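Local coordinates for fimbriae-associated protein FAP1 (Streptococcus parasanguinis, PDB 2X12) that forms serine-rich fimbriae on the bacterial surface that mediate adhesion, in a manner modulated by pH, and probably contribute to biofilm formation, at residues A[233-243]-A[253-261]. Sequence-based numbering, arbitrary orientation.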
loop_
_atom_site.group_PDB
_atom_site.type_symbol
_atom_site.label_atom_id
_atom_site.label_comp_id
_atom_site.label_asym_id
_atom_site.label_seq_id
_atom_site.Cartn_x
_atom_site.Cartn_y
_atom_site.Cartn_z
ATOM N N VAL A 233 10.298 7.960 1.799
ATOM C CA VAL A 233 8.880 7.728 1.558
ATOM C C VAL A 233 8.194 9.051 1.314
ATOM O O VAL A 233 8.202 9.937 2.194
ATOM C CB VAL A 233 8.204 7.083 2.748
ATOM C CG1 VAL A 233 6.764 6.921 2.471
ATOM C CG2 VAL A 233 8.835 5.740 3.054
ATOM N N LEU A 234 7.607 9.199 0.130
ATOM C CA LEU A 234 7.018 10.473 -0.253
ATOM C C LEU A 234 5.583 10.298 -0.653
ATOM O O LEU A 234 5.199 9.248 -1.066
ATOM C CB LEU A 234 7.792 11.085 -1.421
ATOM C CG LEU A 234 9.301 11.371 -1.249
ATOM C CD1 LEU A 234 9.756 12.091 -2.500
ATOM C CD2 LEU A 234 9.686 12.142 0.047
ATOM N N ILE A 235 4.782 11.334 -0.536
ATOM C CA ILE A 235 3.455 11.353 -1.147
ATOM C C ILE A 235 3.290 12.631 -1.923
ATOM O O ILE A 235 3.565 13.713 -1.382
ATOM C CB ILE A 235 2.375 11.343 -0.071
ATOM C CG1 ILE A 235 2.513 10.078 0.780
ATOM C CG2 ILE A 235 0.992 11.429 -0.701
ATOM C CD1 ILE A 235 1.354 9.846 1.686
ATOM N N ASP A 236 2.819 12.509 -3.165
ATOM C CA ASP A 236 2.773 13.657 -4.094
ATOM C C ASP A 236 4.104 14.413 -4.116
ATOM O O ASP A 236 4.119 15.635 -4.195
ATOM C CB ASP A 236 1.618 14.603 -3.727
ATOM C CG ASP A 236 0.282 13.856 -3.624
ATOM O OD1 ASP A 236 0.025 13.042 -4.540
ATOM O OD2 ASP A 236 -0.492 14.055 -2.647
ATOM N N GLY A 237 5.210 13.679 -3.993
ATOM C CA GLY A 237 6.540 14.278 -3.959
ATOM C C GLY A 237 6.916 15.012 -2.693
ATOM O O GLY A 237 8.018 15.591 -2.642
ATOM N N ALA A 238 6.019 15.028 -1.698
ATOM C CA ALA A 238 6.262 15.765 -0.468
ATOM C C ALA A 238 6.634 14.757 0.614
ATOM O O ALA A 238 6.400 13.563 0.454
ATOM C CB ALA A 238 5.063 16.567 -0.096
ATOM N N ALA A 239 7.226 15.224 1.713
ATOM C CA ALA A 239 7.637 14.323 2.811
ATOM C C ALA A 239 6.445 13.793 3.668
ATOM O O ALA A 239 5.283 14.174 3.436
ATOM C CB ALA A 239 8.742 14.982 3.685
ATOM N N THR A 240 6.788 12.907 4.612
ATOM C CA THR A 240 5.871 12.214 5.489
ATOM C C THR A 240 6.346 12.103 6.973
ATOM O O THR A 240 7.531 12.029 7.249
ATOM C CB THR A 240 5.702 10.778 4.984
ATOM O OG1 THR A 240 6.983 10.124 4.929
ATOM C CG2 THR A 240 5.091 10.789 3.599
ATOM N N ASN A 241 5.411 12.064 7.926
ATOM C CA ASN A 241 5.732 11.690 9.314
ATOM C C ASN A 241 5.391 10.242 9.530
ATOM O O ASN A 241 4.373 9.758 9.017
ATOM C CB ASN A 241 4.933 12.506 10.322
ATOM C CG ASN A 241 5.264 13.980 10.250
ATOM O OD1 ASN A 241 6.448 14.388 10.347
ATOM N ND2 ASN A 241 4.242 14.794 10.049
ATOM N N PRO A 242 6.243 9.522 10.261
ATOM C CA PRO A 242 5.950 8.147 10.564
ATOM C C PRO A 242 5.027 8.053 11.786
ATOM O O PRO A 242 5.189 8.797 12.747
ATOM C CB PRO A 242 7.331 7.565 10.849
ATOM C CG PRO A 242 8.057 8.644 11.384
ATOM C CD PRO A 242 7.582 9.883 10.715
ATOM N N VAL A 243 4.044 7.169 11.730
ATOM C CA VAL A 243 3.277 6.822 12.897
ATOM C C VAL A 243 3.529 5.376 13.135
ATOM O O VAL A 243 3.393 4.614 12.217
ATOM C CB VAL A 243 1.800 6.998 12.671
ATOM C CG1 VAL A 243 1.050 6.445 13.819
ATOM C CG2 VAL A 243 1.457 8.476 12.493
ATOM N N GLY A 253 6.163 -2.679 11.381
ATOM C CA GLY A 253 5.702 -1.890 10.203
ATOM C C GLY A 253 4.887 -0.672 10.534
ATOM O O GLY A 253 4.304 -0.596 11.596
ATOM N N ILE A 254 4.910 0.302 9.626
ATOM C CA ILE A 254 4.727 1.741 9.964
ATOM C C ILE A 254 3.858 2.541 8.988
ATOM O O ILE A 254 3.886 2.338 7.765
ATOM C CB ILE A 254 6.090 2.452 9.970
ATOM C CG1 ILE A 254 7.113 1.640 10.784
ATOM C CG2 ILE A 254 5.961 3.855 10.487
ATOM C CD1 ILE A 254 8.364 2.422 11.230
ATOM N N GLU A 255 3.063 3.460 9.525
ATOM C CA GLU A 255 2.241 4.296 8.638
ATOM C C GLU A 255 3.087 5.538 8.383
ATOM O O GLU A 255 3.535 6.190 9.304
ATOM C CB GLU A 255 0.822 4.638 9.195
ATOM C CG GLU A 255 -0.215 5.102 8.073
ATOM C CD GLU A 255 -1.111 3.966 7.563
ATOM O OE1 GLU A 255 -1.402 3.131 8.467
ATOM O OE2 GLU A 255 -1.529 3.872 6.329
ATOM N N TYR A 256 3.332 5.820 7.116
ATOM C CA TYR A 256 3.956 7.053 6.715
ATOM C C TYR A 256 2.827 7.970 6.271
ATOM O O TYR A 256 2.068 7.637 5.361
ATOM C CB TYR A 256 4.927 6.742 5.597
ATOM C CG TYR A 256 5.961 5.756 6.049
ATOM C CD1 TYR A 256 7.147 6.180 6.622
ATOM C CD2 TYR A 256 5.720 4.415 6.005
ATOM C CE1 TYR A 256 8.072 5.312 7.097
ATOM C CE2 TYR A 256 6.666 3.510 6.489
ATOM C CZ TYR A 256 7.846 3.997 7.032
ATOM O OH TYR A 256 8.831 3.178 7.501
ATOM N N VAL A 257 2.650 9.075 6.975
ATOM C CA VAL A 257 1.492 9.925 6.731
ATOM C C VAL A 257 1.965 11.234 6.146
ATOM O O VAL A 257 3.067 11.670 6.443
ATOM C CB VAL A 257 0.741 10.204 8.001
ATOM C CG1 VAL A 257 -0.296 11.240 7.745
ATOM C CG2 VAL A 257 0.111 8.947 8.478
ATOM N N SER A 258 1.158 11.862 5.303
ATOM C CA SER A 258 1.616 13.092 4.670
ATOM C C SER A 258 1.768 14.230 5.688
ATOM O O SER A 258 1.030 14.313 6.707
ATOM C CB SER A 258 0.662 13.533 3.576
ATOM O OG SER A 258 -0.633 13.623 4.070
ATOM N N LYS A 259 2.747 15.085 5.421
ATOM C CA LYS A 259 2.989 16.223 6.268
ATOM C C LYS A 259 1.943 17.271 5.984
ATOM O O LYS A 259 1.490 17.977 6.896
ATOM C CB LYS A 259 4.388 16.798 6.038
ATOM C CG LYS A 259 5.468 16.067 6.849
ATOM C CD LYS A 259 6.759 16.888 7.194
ATOM C CE LYS A 259 7.946 15.888 7.513
ATOM N NZ LYS A 259 9.232 16.534 7.936
ATOM N N GLY A 260 1.548 17.367 4.718
ATOM C CA GLY A 260 0.531 18.330 4.319
ATOM C C GLY A 260 -0.808 17.666 4.037
ATOM O O GLY A 260 -0.905 16.429 3.799
ATOM N N THR A 261 -1.839 18.499 4.037
ATOM C CA THR A 261 -3.188 18.059 3.703
ATOM C C THR A 261 -3.552 18.414 2.251
ATOM O O THR A 261 -2.809 19.060 1.511
ATOM C CB THR A 261 -4.206 18.720 4.661
ATOM O OG1 THR A 261 -4.091 20.163 4.602
ATOM C CG2 THR A 261 -3.971 18.261 6.079
#
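Asn-241 and Val-257 hold each other through both backbone groups: Val-257 N to Asn-241 O is 2.8 Å and almost straight at 175°, whereas the return bond from Asn-241 N to Val-257 O is more bent. Two residues along, Val-243 and Glu-255 repeat the reciprocal pair, with Val-243 N 2.7 Å from Glu-255 O. Between them Pro-242, which has no N-H to give, sits in a non-hydrogen-bonded position opposite Tyr-256. Beyond the Thr-240/Ser-258 pair, Lys-259 N makes a weak bond to Ala-239 O. The lysine chain then runs extended past Asn-241, crossing the Asn-241 side chain at about a right angle, with Lys-259 CE 3.5 Å from Asn-241 OD1.

On the face carrying Pro-242, the Tyr-256 ring is packed on both sides. Val-233 lays CG2 over one face, 4.1 Å from the ring centroid, a CH-pi contact; CG2 of Ile-254 lies off-centre against the opposite face. With Val-233 CG1 anti to its backbone N (chi1 178°), that methyl reaches Tyr-256 CB at 3.6 Å. Thr-240 OG1 approaches the ring's edge and donates to Val-233 O from above the carbonyl plane, tying the two strands of its own segment together. On the other face Val-243 and Val-257 meet through their CG2 methyls, 4.3 Å apart; Val-257 also touches Phe-301 and Val-243 His-300.

Strand 254-258 also pairs with strand 212-220, while 233-235 pairs with 268-276 in another sheet. After the type I' turn Ile-235 to Ala-238, the chain thus passes from one sheet into an antiparallel beta hairpin of the next, with Val-233 and Tyr-256 packed between them.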